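Local atomic coordinates of hypothetical protein PH1789 (Pyrococcus horikoshii, PDB entry 1WR2), a protein that is of unknown function but consists largely of an ATP-grasp domain, an alpha/beta fold built on antiparallel sheets flanked by helices. Residues 118-123 against 138-143; 213-218 against 226-231; 148-153 against 169-174; 162-167 against 186-191. One frame throughout, in Å; residues are numbered along the deposited sequence.

How the contacts relate
Contacts 1 and 2 lie in the six-stranded antiparallel sheet: contact 1 pairs strand 120-129 with 133-140, contact 2 pairs 208-218 with 225-234, and 120-129 and 208-218 are neighbours in it. Contact 2 lies near the centre of the chain, contact 1 further out, and both combine backbone hydrogen bonds with apolar side-chain packing. Contact 3, on the surface, joins the sheet's edge strand 152-155 and the loop before it to the turn leading into helix 173-177, chiefly through one carboxylate gripping backbone N-H groups. Contact 4 packs two helices through branched aliphatic side chains, with a long ion pair at its margin. Phe-138 of contact 1 touches both contacts 3 and 4.

Contact 1: 118-123 against 138-143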
loop_
_atom_site.group_PDB
_atom_site.type_symbol
_atom_site.label_atom_id
_atom_site.label_comp_id
_atom_site.label_asym_id
_atom_site.label_seq_id
_atom_site.Cartn_x
_atom_site.Cartn_y
_atom_site.Cartn_z
ATOM N N PRO A 118 4.258 -6.894 -12.970
ATOM C CA PRO A 118 4.865 -7.509 -11.791
ATOM C C PRO A 118 6.367 -7.252 -11.714
ATOM O O PRO A 118 7.027 -7.019 -12.731
ATOM C CB PRO A 118 4.524 -8.987 -11.959
ATOM C CG PRO A 118 4.447 -9.150 -13.443
ATOM C CD PRO A 118 3.696 -7.917 -13.869
ATOM N N GLY A 119 6.890 -7.274 -10.492
ATOM C CA GLY A 119 8.306 -7.055 -10.267
ATOM C C GLY A 119 8.667 -7.757 -8.975
ATOM O O GLY A 119 7.841 -8.485 -8.429
ATOM N N ARG A 120 9.881 -7.550 -8.477
ATOM C CA ARG A 120 10.300 -8.191 -7.234
ATOM C C ARG A 120 9.457 -7.687 -6.064
ATOM O O ARG A 120 9.433 -6.490 -5.782
ATOM C CB ARG A 120 11.775 -7.902 -6.956
ATOM C CG ARG A 120 12.268 -8.470 -5.631
ATOM C CD ARG A 120 12.284 -9.991 -5.644
ATOM N NE ARG A 120 13.195 -10.504 -6.662
ATOM C CZ ARG A 120 13.465 -11.791 -6.844
ATOM N NH1 ARG A 120 12.892 -12.707 -6.070
ATOM N NH2 ARG A 120 14.306 -12.164 -7.800
ATOM N N GLU A 121 8.770 -8.598 -5.381
ATOM C CA GLU A 121 7.935 -8.208 -4.253
ATOM C C GLU A 121 8.729 -7.946 -2.981
ATOM O O GLU A 121 9.523 -8.789 -2.554
ATOM C CB GLU A 121 6.884 -9.281 -3.953
ATOM C CG GLU A 121 5.768 -9.372 -4.964
ATOM C CD GLU A 121 4.564 -10.125 -4.428
ATOM O OE1 GLU A 121 3.954 -9.661 -3.433
ATOM O OE2 GLU A 121 4.226 -11.184 -4.999
ATOM N N VAL A 122 8.522 -6.770 -2.391
ATOM C CA VAL A 122 9.175 -6.417 -1.138
ATOM C C VAL A 122 8.109 -5.830 -0.220
ATOM O O VAL A 122 6.993 -5.516 -0.659
ATOM C CB VAL A 122 10.311 -5.375 -1.310
ATOM C CG1 VAL A 122 11.344 -5.879 -2.310
ATOM C CG2 VAL A 122 9.742 -4.043 -1.725
ATOM N N ILE A 123 8.437 -5.701 1.058
ATOM C CA ILE A 123 7.492 -5.160 2.025
ATOM C C ILE A 123 8.183 -4.166 2.947
ATOM O O ILE A 123 9.283 -4.423 3.435
ATOM C CB ILE A 123 6.888 -6.279 2.923
ATOM C CG1 ILE A 123 6.069 -7.266 2.084
ATOM C CG2 ILE A 123 6.005 -5.656 4.005
ATOM C CD1 ILE A 123 5.482 -8.428 2.908
ATOM N N PHE A 138 12.081 -3.857 6.638
ATOM C CA PHE A 138 12.218 -4.190 5.230
ATOM C C PHE A 138 12.483 -5.680 5.086
ATOM O O PHE A 138 13.189 -6.272 5.900
ATOM C CB PHE A 138 13.377 -3.433 4.588
ATOM C CG PHE A 138 13.677 -3.886 3.191
ATOM C CD1 PHE A 138 12.821 -3.558 2.142
ATOM C CD2 PHE A 138 14.787 -4.688 2.932
ATOM C CE1 PHE A 138 13.059 -4.023 0.859
ATOM C CE2 PHE A 138 15.037 -5.160 1.645
ATOM C CZ PHE A 138 14.172 -4.828 0.605
ATOM N N GLY A 139 11.918 -6.273 4.041
ATOM C CA GLY A 139 12.117 -7.686 3.777
ATOM C C GLY A 139 11.390 -8.027 2.491
ATOM O O GLY A 139 10.580 -7.229 2.019
ATOM N N LEU A 140 11.669 -9.190 1.908
ATOM C CA LEU A 140 10.986 -9.572 0.677
ATOM C C LEU A 140 9.555 -9.990 0.968
ATOM O O LEU A 140 9.232 -10.421 2.079
ATOM C CB LEU A 140 11.701 -10.736 -0.022
ATOM C CG LEU A 140 13.060 -10.473 -0.675
ATOM C CD1 LEU A 140 13.465 -11.685 -1.503
ATOM C CD2 LEU A 140 12.985 -9.249 -1.559
ATOM N N GLY A 141 8.698 -9.865 -0.041
ATOM C CA GLY A 141 7.308 -10.245 0.117
ATOM C C GLY A 141 7.087 -11.660 -0.383
ATOM O O GLY A 141 7.995 -12.490 -0.342
ATOM N N GLY A 142 5.885 -11.937 -0.872
ATOM C CA GLY A 142 5.590 -13.270 -1.358
ATOM C C GLY A 142 4.620 -13.929 -0.403
ATOM O O GLY A 142 4.239 -13.325 0.598
ATOM N N ILE A 143 4.221 -15.162 -0.692
ATOM C CA ILE A 143 3.276 -15.859 0.171
ATOM C C ILE A 143 3.957 -16.606 1.320
ATOM O O ILE A 143 3.291 -17.093 2.237
ATOM C CB ILE A 143 2.415 -16.846 -0.644
ATOM C CG1 ILE A 143 3.314 -17.824 -1.403
ATOM C CG2 ILE A 143 1.534 -16.072 -1.619
ATOM C CD1 ILE A 143 2.553 -18.889 -2.173
HETATM O O HOH W 1 3.733 -9.212 -0.752
#
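Val-122 and Leu-140 form an antiparallel non-hydrogen-bonded pair, and next to them Ile-123 and Gly-139 form a hydrogen-bonded one. Ile-123 N gives a 2.8 Å bond to Gly-139 O, while the return bond from Gly-139 N to Ile-123 O is slacker at 3.3 Å. Just beyond strand 133-140, Gly-141 N donates to Glu-121 O over 2.9 Å. That N-H aims straight at the oxygen (177°) yet arrives from above the carbonyl plane, 58° out of it. Val-122 carries the apolar side: its CB meets Phe-138 CE1 at 3.8 Å, and its CG1, anti to the carbonyl carbon (chi1 -56°), meets Leu-140 CD2 at 3.8 Å. On the face bearing Ile-123, the partners are glycines, and Ile-123 CG1 rests 3.8 Å from the bare Gly-141 CA, with CD1 beside it. At the exposed Gly-142 end a water donates to Glu-121 OE1 (2.7 Å) and takes only a weak bond from Gly-142 N.

Further out, Leu-176 of helix 173-177 covers Phe-138 and Leu-140, Val-216 packs on Val-122, and the backbone of Phe-138 bonds to Thr-152. Strands 208-218 and 152-155 thus flank the pair in the sheet; the bonding pattern is that of an antiparallel beta hairpin, here 120-129 with 133-140, inside the ATP-grasp domain.

Contact 2: 213-218 against 226-231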
loop_
_atom_site.group_PDB
_atom_site.type_symbol
_atom_site.label_atom_id
_atom_site.label_comp_id
_atom_site.label_asym_id
_atom_site.label_seq_id
_atom_site.Cartn_x
_atom_site.Cartn_y
_atom_site.Cartn_z
ATOM N N LEU A 213 3.593 -0.907 3.413
ATOM C CA LEU A 213 3.432 -0.757 1.984
ATOM C C LEU A 213 3.580 -2.219 1.611
ATOM O O LEU A 213 4.672 -2.777 1.724
ATOM C CB LEU A 213 4.577 0.056 1.386
ATOM C CG LEU A 213 5.042 1.365 2.025
ATOM C CD1 LEU A 213 5.856 2.109 0.988
ATOM C CD2 LEU A 213 3.880 2.216 2.491
ATOM N N ASN A 214 2.481 -2.840 1.191
ATOM C CA ASN A 214 2.486 -4.259 0.869
ATOM C C ASN A 214 1.268 -4.590 0.015
ATOM O O ASN A 214 0.131 -4.481 0.476
ATOM C CB ASN A 214 2.460 -5.050 2.179
ATOM C CG ASN A 214 2.454 -6.561 1.968
ATOM O OD1 ASN A 214 2.519 -7.045 0.846
ATOM N ND2 ASN A 214 2.378 -7.307 3.063
ATOM N N PRO A 215 1.496 -5.043 -1.228
ATOM C CA PRO A 215 2.861 -5.215 -1.738
ATOM C C PRO A 215 3.465 -4.024 -2.453
ATOM O O PRO A 215 2.788 -3.041 -2.750
ATOM C CB PRO A 215 2.733 -6.425 -2.662
ATOM C CG PRO A 215 1.367 -6.260 -3.226
ATOM C CD PRO A 215 0.526 -5.785 -2.056
ATOM N N VAL A 216 4.764 -4.126 -2.700
ATOM C CA VAL A 216 5.518 -3.117 -3.433
ATOM C C VAL A 216 6.266 -3.923 -4.491
ATOM O O VAL A 216 6.850 -4.957 -4.174
ATOM C CB VAL A 216 6.578 -2.412 -2.559
ATOM C CG1 VAL A 216 7.484 -1.557 -3.447
ATOM C CG2 VAL A 216 5.909 -1.550 -1.502
ATOM N N PHE A 217 6.233 -3.478 -5.742
ATOM C CA PHE A 217 6.953 -4.195 -6.786
ATOM C C PHE A 217 8.210 -3.398 -7.103
ATOM O O PHE A 217 8.144 -2.182 -7.302
ATOM C CB PHE A 217 6.119 -4.333 -8.073
ATOM C CG PHE A 217 4.926 -5.249 -7.954
ATOM C CD1 PHE A 217 4.912 -6.299 -7.045
ATOM C CD2 PHE A 217 3.830 -5.086 -8.795
ATOM C CE1 PHE A 217 3.831 -7.172 -6.976
ATOM C CE2 PHE A 217 2.746 -5.953 -8.733
ATOM C CZ PHE A 217 2.748 -6.997 -7.821
ATOM N N VAL A 218 9.351 -4.076 -7.142
ATOM C CA VAL A 218 10.609 -3.412 -7.459
ATOM C C VAL A 218 11.133 -3.931 -8.790
ATOM O O VAL A 218 11.353 -5.128 -8.965
ATOM C CB VAL A 218 11.674 -3.643 -6.365
ATOM C CG1 VAL A 218 12.960 -2.909 -6.731
ATOM C CG2 VAL A 218 11.160 -3.137 -5.023
ATOM N N VAL A 226 7.015 0.437 -7.547
ATOM C CA VAL A 226 5.634 0.886 -7.429
ATOM C C VAL A 226 4.928 0.236 -6.234
ATOM O O VAL A 226 5.084 -0.956 -5.977
ATOM C CB VAL A 226 4.850 0.583 -8.732
ATOM C CG1 VAL A 226 4.684 -0.915 -8.918
ATOM C CG2 VAL A 226 3.511 1.286 -8.709
ATOM N N ILE A 227 4.167 1.040 -5.501
ATOM C CA ILE A 227 3.418 0.573 -4.334
ATOM C C ILE A 227 2.059 0.053 -4.797
ATOM O O ILE A 227 1.286 0.785 -5.411
ATOM C CB ILE A 227 3.213 1.721 -3.337
ATOM C CG1 ILE A 227 4.574 2.202 -2.826
ATOM C CG2 ILE A 227 2.319 1.275 -2.198
ATOM C CD1 ILE A 227 4.518 3.532 -2.089
ATOM N N VAL A 228 1.764 -1.205 -4.499
ATOM C CA VAL A 228 0.507 -1.801 -4.927
ATOM C C VAL A 228 -0.646 -1.669 -3.941
ATOM O O VAL A 228 -1.794 -1.460 -4.341
ATOM C CB VAL A 228 0.724 -3.282 -5.289
ATOM C CG1 VAL A 228 -0.572 -3.905 -5.790
ATOM C CG2 VAL A 228 1.809 -3.382 -6.355
ATOM N N ASP A 229 -0.356 -1.797 -2.653
ATOM C CA ASP A 229 -1.392 -1.669 -1.631
ATOM C C ASP A 229 -0.701 -1.081 -0.411
ATOM O O ASP A 229 0.527 -1.121 -0.316
ATOM C CB ASP A 229 -1.977 -3.041 -1.284
ATOM C CG ASP A 229 -3.348 -2.949 -0.630
ATOM O OD1 ASP A 229 -3.642 -1.927 0.018
ATOM O OD2 ASP A 229 -4.137 -3.908 -0.751
ATOM N N SER A 230 -1.478 -0.542 0.517
ATOM C CA SER A 230 -0.923 0.055 1.725
ATOM C C SER A 230 -1.982 0.160 2.812
ATOM O O SER A 230 -3.174 0.297 2.527
ATOM C CB SER A 230 -0.380 1.457 1.430
ATOM O OG SER A 230 0.063 2.109 2.613
ATOM N N ARG A 231 -1.541 0.086 4.061
ATOM C CA ARG A 231 -2.459 0.213 5.177
ATOM C C ARG A 231 -1.834 1.140 6.206
ATOM O O ARG A 231 -0.623 1.102 6.445
ATOM C CB ARG A 231 -2.761 -1.149 5.810
ATOM C CG ARG A 231 -1.611 -1.766 6.563
ATOM C CD ARG A 231 -2.108 -2.911 7.430
ATOM N NE ARG A 231 -1.650 -2.769 8.809
ATOM C CZ ARG A 231 -2.409 -3.013 9.875
ATOM N NH1 ARG A 231 -3.667 -3.410 9.721
ATOM N NH2 ARG A 231 -1.906 -2.868 11.096
#
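Leu-213 and Ile-227 meet methyl to methyl on the buried face of two antiparallel strands, Leu-213 CD1 lying 3.6 Å from Ile-227 CD1. Val-216 lies side by side with Ile-227 on the same face, pointing the same way, and Ser-230 OG, bonded to Asp-212 O, borders Leu-213 CD2. Helix 22-30 covers Leu-213 and Ser-230, and helix 187-203 covers Leu-213 and Val-216, so this face is buried between strands and helices.

Strands 208-218 and 225-234 form a beta hairpin whose regular pairing is interrupted midway, where a cis peptide precedes Pro-215 and the chain turns a corner. Regular bonds persist at the Phe-217 and Val-226 pair, with Phe-217 N to Val-226 O at 2.8 Å and Val-226 N to Phe-217 O at 2.9 Å. At the break, Pro-215 O takes a 2.7 Å bond from Val-228 N and a weak one from Asp-229 N, two successive N-H groups sharing a single carbonyl. Asn-214 N then reaches Asp-229 O from above its carbonyl plane, 44° out of it.

Pro-215, Phe-217 and Val-228 are partly exposed yet still well packed. Val-228 CG2, anti to the carbonyl carbon, lies over one face of the Phe-217 ring in a CH-pi contact, 3.7 Å from the ring centroid, while Val-228 CB touches Pro-215 CG. The looser part is the Asp-229 end, whose carboxylate leads away from the other strand: OD1 takes a 2.6 Å bond from Ser-230 N on its anti lone pair, and OD2 forms a salt bridge with Lys-71.

Contact 3: 148-153 against 169-174; sequences LKDVTF and EIKAYP
Asp-150 and Thr-152 lie against Ile-170 to Ala-172 where the two pieces of chain run 143° apart, the closest alpha carbons being those of Thr-152 and Ile-170 at 6.1 Å. The polar half of the contact is the Asp-150 carboxylate. Its CG stands anti to the backbone N (chi1 -180°), carried toward the turn that holds its partners. Lys-171 N bonds to Asp-150 OD1 at 2.8 Å, and Ala-172 N bonds to Asp-150 OD2 at 3.1 Å. Both oxygens are met on their syn sides, the second with its donor 34° out of the carboxylate plane. One carboxylate grips two successive amides.

The amides belong to a type I beta turn from Ile-170 to Tyr-173, closed by the bond from Tyr-173 N to Ile-170 O, and the turn leads into a short, weakly bonded helical piece beginning about Tyr-173. Asp-150 itself follows Lys-149, which leaves helix 145-148 with positive phi, and precedes edge strand 152-155.

Lys-171 CB and CG pass close to Asp-150 OD1, the two side chains crossing obliquely, and Lys-171 NZ, 4.1 Å from that oxygen, is beyond salt-bridge range; the positive charge may still favour the ionised carboxylate.

The apolar half is compact. Thr-152 CG2 presses on Ile-170 CG2 at 3.4 Å, tighter than usual for two methyls, the side chains crossing at about a right angle. It also touches Glu-169 CB at 3.6 Å. Thr-152 OG1 is hydrogen-bonded to Met-166 O, and the far end of Glu-169 forms a salt bridge with Arg-154.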
loop_
_atom_site.group_PDB
_atom_site.type_symbol
_atom_site.label_atom_id
_atom_site.label_comp_id
_atom_site.label_asym_id
_atom_site.label_seq_id
_atom_site.Cartn_x
_atom_site.Cartn_y
_atom_site.Cartn_z
ATOM N N LEU A 148 9.662 -17.607 5.994
ATOM C CA LEU A 148 11.061 -17.237 5.855
ATOM C C LEU A 148 11.559 -16.354 6.997
ATOM O O LEU A 148 12.748 -16.354 7.308
ATOM C CB LEU A 148 11.292 -16.562 4.500
ATOM C CG LEU A 148 11.061 -17.470 3.285
ATOM C CD1 LEU A 148 11.333 -16.699 2.001
ATOM C CD2 LEU A 148 11.980 -18.686 3.366
ATOM N N LYS A 149 10.654 -15.603 7.617
ATOM C CA LYS A 149 11.015 -14.759 8.757
ATOM C C LYS A 149 12.321 -14.017 8.484
ATOM O O LYS A 149 13.286 -14.161 9.237
ATOM C CB LYS A 149 11.192 -15.640 10.002
ATOM C CG LYS A 149 10.091 -16.691 10.189
ATOM C CD LYS A 149 10.482 -17.783 11.195
ATOM C CE LYS A 149 11.581 -18.696 10.645
ATOM N NZ LYS A 149 11.869 -19.886 11.516
ATOM N N ASP A 150 12.354 -13.223 7.419
ATOM C CA ASP A 150 13.568 -12.499 7.055
ATOM C C ASP A 150 13.315 -10.999 6.891
ATOM O O ASP A 150 13.086 -10.511 5.791
ATOM C CB ASP A 150 14.132 -13.097 5.762
ATOM C CG ASP A 150 15.407 -12.422 5.299
ATOM O OD1 ASP A 150 16.302 -12.169 6.142
ATOM O OD2 ASP A 150 15.513 -12.165 4.078
ATOM N N VAL A 151 13.347 -10.274 8.003
ATOM C CA VAL A 151 13.117 -8.840 7.971
ATOM C C VAL A 151 14.166 -8.139 8.816
ATOM O O VAL A 151 14.587 -8.659 9.847
ATOM C CB VAL A 151 11.713 -8.480 8.527
ATOM C CG1 VAL A 151 10.644 -9.308 7.821
ATOM C CG2 VAL A 151 11.664 -8.737 10.023
ATOM N N THR A 152 14.595 -6.967 8.369
ATOM C CA THR A 152 15.570 -6.185 9.116
ATOM C C THR A 152 14.827 -4.919 9.538
ATOM O O THR A 152 13.788 -4.596 8.951
ATOM C CB THR A 152 16.792 -5.821 8.237
ATOM O OG1 THR A 152 16.363 -5.098 7.071
ATOM C CG2 THR A 152 17.517 -7.086 7.803
ATOM N N PHE A 153 15.330 -4.218 10.552
ATOM C CA PHE A 153 14.666 -3.002 11.006
ATOM C C PHE A 153 15.651 -1.924 11.439
ATOM O O PHE A 153 16.855 -2.175 11.571
ATOM C CB PHE A 153 13.694 -3.320 12.157
ATOM C CG PHE A 153 14.349 -3.402 13.511
ATOM C CD1 PHE A 153 14.500 -2.259 14.299
ATOM C CD2 PHE A 153 14.821 -4.616 13.998
ATOM C CE1 PHE A 153 15.117 -2.327 15.559
ATOM C CE2 PHE A 153 15.438 -4.698 15.253
ATOM C CZ PHE A 153 15.585 -3.546 16.036
ATOM N N GLU A 169 21.337 -6.377 4.833
ATOM C CA GLU A 169 21.309 -7.296 5.961
ATOM C C GLU A 169 20.317 -8.456 5.860
ATOM O O GLU A 169 20.441 -9.435 6.599
ATOM C CB GLU A 169 21.051 -6.509 7.253
ATOM C CG GLU A 169 22.074 -5.415 7.517
ATOM C CD GLU A 169 21.841 -4.691 8.831
ATOM O OE1 GLU A 169 20.669 -4.453 9.184
ATOM O OE2 GLU A 169 22.835 -4.349 9.505
ATOM N N ILE A 170 19.332 -8.369 4.966
ATOM C CA ILE A 170 18.364 -9.462 4.850
ATOM C C ILE A 170 19.026 -10.667 4.191
ATOM O O ILE A 170 19.871 -10.516 3.308
ATOM C CB ILE A 170 17.109 -9.064 4.020
ATOM C CG1 ILE A 170 17.521 -8.619 2.616
ATOM C CG2 ILE A 170 16.325 -7.963 4.748
ATOM C CD1 ILE A 170 16.342 -8.341 1.696
ATOM N N LYS A 171 18.645 -11.863 4.625
ATOM C CA LYS A 171 19.230 -13.075 4.064
ATOM C C LYS A 171 18.999 -13.154 2.558
ATOM O O LYS A 171 19.856 -13.623 1.812
ATOM C CB LYS A 171 18.635 -14.312 4.731
ATOM C CG LYS A 171 18.867 -14.388 6.232
ATOM C CD LYS A 171 18.497 -15.766 6.769
ATOM C CE LYS A 171 18.596 -15.813 8.276
ATOM N NZ LYS A 171 17.695 -14.797 8.896
ATOM N N ALA A 172 17.839 -12.681 2.119
ATOM C CA ALA A 172 17.492 -12.717 0.706
ATOM C C ALA A 172 18.133 -11.612 -0.122
ATOM O O ALA A 172 17.740 -11.392 -1.269
ATOM C CB ALA A 172 15.987 -12.663 0.549
ATOM N N TYR A 173 19.117 -10.918 0.442
ATOM C CA TYR A 173 19.770 -9.843 -0.294
ATOM C C TYR A 173 20.357 -10.286 -1.633
ATOM O O TYR A 173 20.205 -9.594 -2.647
ATOM C CB TYR A 173 20.892 -9.204 0.518
ATOM C CG TYR A 173 21.610 -8.172 -0.309
ATOM C CD1 TYR A 173 20.995 -6.962 -0.618
ATOM C CD2 TYR A 173 22.853 -8.447 -0.875
ATOM C CE1 TYR A 173 21.593 -6.051 -1.475
ATOM C CE2 TYR A 173 23.463 -7.542 -1.739
ATOM C CZ TYR A 173 22.823 -6.347 -2.035
ATOM O OH TYR A 173 23.405 -5.448 -2.898
ATOM N N PRO A 174 21.069 -11.427 -1.651
ATOM C CA PRO A 174 21.661 -11.914 -2.901
ATOM C C PRO A 174 20.639 -11.980 -4.024
ATOM O O PRO A 174 20.970 -11.782 -5.193
ATOM C CB PRO A 174 22.187 -13.293 -2.512
ATOM C CG PRO A 174 22.626 -13.073 -1.101
ATOM C CD PRO A 174 21.454 -12.294 -0.523
#

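Contact 4: 162-167 against 186-191; sequences DARKMI and DIDAIV
Ile-167 and Val-191 form the middle of a helix-helix packing between helices 160-168 and 187-203, whose segments 162-167 and 187-191 run 122° apart, their axes approaching to 9.7 Å. Ile-167 sends its CD1 out anti to CA (chi2 179°), and this one methyl meets three residues of the other helix. It lies 3.5 Å from Val-191 CG2, 3.6 Å from Ile-190 CG2 and 4.1 Å from Ile-187 CG2. The small Ala-163, one helical turn before Ile-167, brings its CB to 4.0 Å from Val-191 CG1, so that Val-191 spreads its two methyls between the two residues.

Arg-164 borders this apolar patch. Its chain is extended from CG to NE, and the guanidinium lies with one face against Val-191 CG2, which is offset toward the rim and 3.6 Å from NH1. The edge of the group turns to Asp-188, where Arg-164 NH2 stands 3.7 Å from OD2 in a long salt bridge, the two flat groups 62° apart. Arg-164 NE has another acidic partner, Glu-160, earlier in its own helix.

The second helix opens with an N-cap: Asp-186 OD1 accepts from Ala-189 N at 2.8 Å, while Asp-186 OD2 is bonded to Gly-224 N. Beyond the pair, Leu-194 continues the patch against Ala-163 and Ile-167, Leu-176 touches Ile-167 and Ile-187, and Phe-138 touches Ile-167 and Ile-190 from the sheet side. This is the layering of an alpha/beta fold, with crossed helices packed through aliphatic side chains on a face of an antiparallel sheet.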
loop_
_atom_site.group_PDB
_atom_site.type_symbol
_atom_site.label_atom_id
_atom_site.label_comp_id
_atom_site.label_asym_id
_atom_site.label_seq_id
_atom_site.Cartn_x
_atom_site.Cartn_y
_atom_site.Cartn_z
ATOM N N ASP A 162 21.626 3.823 6.956
ATOM C CA ASP A 162 20.737 2.840 7.573
ATOM C C ASP A 162 19.968 2.088 6.488
ATOM O O ASP A 162 19.895 0.852 6.497
ATOM C CB ASP A 162 19.721 3.518 8.495
ATOM C CG ASP A 162 20.346 4.091 9.750
ATOM O OD1 ASP A 162 21.359 3.538 10.230
ATOM O OD2 ASP A 162 19.802 5.090 10.269
ATOM N N ALA A 163 19.401 2.852 5.557
ATOM C CA ALA A 163 18.610 2.302 4.457
ATOM C C ALA A 163 19.361 1.307 3.583
ATOM O O ALA A 163 18.869 0.210 3.324
ATOM C CB ALA A 163 18.068 3.435 3.595
ATOM N N ARG A 164 20.545 1.682 3.112
ATOM C CA ARG A 164 21.314 0.777 2.259
ATOM C C ARG A 164 21.772 -0.431 3.059
ATOM O O ARG A 164 21.813 -1.552 2.553
ATOM C CB ARG A 164 22.526 1.504 1.659
ATOM C CG ARG A 164 22.125 2.609 0.710
ATOM C CD ARG A 164 23.305 3.342 0.105
ATOM N NE ARG A 164 22.817 4.384 -0.790
ATOM C CZ ARG A 164 22.198 4.149 -1.944
ATOM N NH1 ARG A 164 22.004 2.900 -2.358
ATOM N NH2 ARG A 164 21.738 5.163 -2.664
ATOM N N LYS A 165 22.090 -0.190 4.323
ATOM C CA LYS A 165 22.548 -1.237 5.213
ATOM C C LYS A 165 21.438 -2.254 5.524
ATOM O O LYS A 165 21.646 -3.458 5.378
ATOM C CB LYS A 165 23.076 -0.595 6.497
ATOM C CG LYS A 165 23.880 -1.508 7.409
ATOM C CD LYS A 165 24.493 -0.691 8.548
ATOM C CE LYS A 165 25.169 -1.562 9.596
ATOM N NZ LYS A 165 25.677 -0.740 10.730
ATOM N N MET A 166 20.261 -1.785 5.937
ATOM C CA MET A 166 19.184 -2.721 6.264
ATOM C C MET A 166 18.727 -3.521 5.042
ATOM O O MET A 166 18.144 -4.595 5.176
ATOM C CB MET A 166 17.997 -1.991 6.909
ATOM C CG MET A 166 17.226 -1.062 6.007
ATOM S SD MET A 166 16.065 -0.051 6.956
ATOM C CE MET A 166 14.910 -1.307 7.541
ATOM N N ILE A 167 19.000 -3.005 3.850
ATOM C CA ILE A 167 18.627 -3.720 2.641
ATOM C C ILE A 167 19.618 -4.862 2.429
ATOM O O ILE A 167 19.252 -5.947 1.978
ATOM C CB ILE A 167 18.660 -2.802 1.395
ATOM C CG1 ILE A 167 17.633 -1.674 1.541
ATOM C CG2 ILE A 167 18.353 -3.621 0.143
ATOM C CD1 ILE A 167 17.612 -0.708 0.351
ATOM N N ASP A 186 16.168 -2.605 -8.536
ATOM C CA ASP A 186 16.531 -1.205 -8.387
ATOM C C ASP A 186 16.686 -0.868 -6.907
ATOM O O ASP A 186 15.757 -0.367 -6.277
ATOM C CB ASP A 186 15.460 -0.310 -9.014
ATOM C CG ASP A 186 15.915 1.131 -9.152
ATOM O OD1 ASP A 186 16.565 1.644 -8.218
ATOM O OD2 ASP A 186 15.615 1.756 -10.191
ATOM N N ILE A 187 17.868 -1.138 -6.360
ATOM C CA ILE A 187 18.156 -0.878 -4.953
ATOM C C ILE A 187 17.961 0.576 -4.556
ATOM O O ILE A 187 17.370 0.867 -3.517
ATOM C CB ILE A 187 19.605 -1.266 -4.603
ATOM C CG1 ILE A 187 19.867 -2.721 -5.002
ATOM C CG2 ILE A 187 19.855 -1.059 -3.115
ATOM C CD1 ILE A 187 18.944 -3.709 -4.352
ATOM N N ASP A 188 18.478 1.485 -5.376
ATOM C CA ASP A 188 18.360 2.917 -5.108
ATOM C C ASP A 188 16.901 3.332 -4.949
ATOM O O ASP A 188 16.572 4.228 -4.163
ATOM C CB ASP A 188 19.006 3.709 -6.246
ATOM C CG ASP A 188 20.513 3.541 -6.287
ATOM O OD1 ASP A 188 20.990 2.386 -6.313
ATOM O OD2 ASP A 188 21.222 4.567 -6.297
ATOM N N ALA A 189 16.028 2.683 -5.709
ATOM C CA ALA A 189 14.607 2.973 -5.635
ATOM C C ALA A 189 14.104 2.527 -4.263
ATOM O O ALA A 189 13.300 3.205 -3.627
ATOM C CB ALA A 189 13.866 2.233 -6.742
ATOM N N ILE A 190 14.589 1.385 -3.798
ATOM C CA ILE A 190 14.170 0.904 -2.489
ATOM C C ILE A 190 14.673 1.863 -1.423
ATOM O O ILE A 190 13.946 2.215 -0.502
ATOM C CB ILE A 190 14.715 -0.491 -2.198
ATOM C CG1 ILE A 190 14.256 -1.460 -3.289
ATOM C CG2 ILE A 190 14.222 -0.953 -0.831
ATOM C CD1 ILE A 190 14.826 -2.846 -3.164
ATOM N N VAL A 191 15.926 2.284 -1.552
ATOM C CA VAL A 191 16.509 3.209 -0.591
ATOM C C VAL A 191 15.686 4.491 -0.512
ATOM O O VAL A 191 15.465 5.035 0.569
ATOM C CB VAL A 191 17.959 3.566 -0.983
ATOM C CG1 VAL A 191 18.464 4.711 -0.129
ATOM C CG2 VAL A 191 18.850 2.346 -0.820
#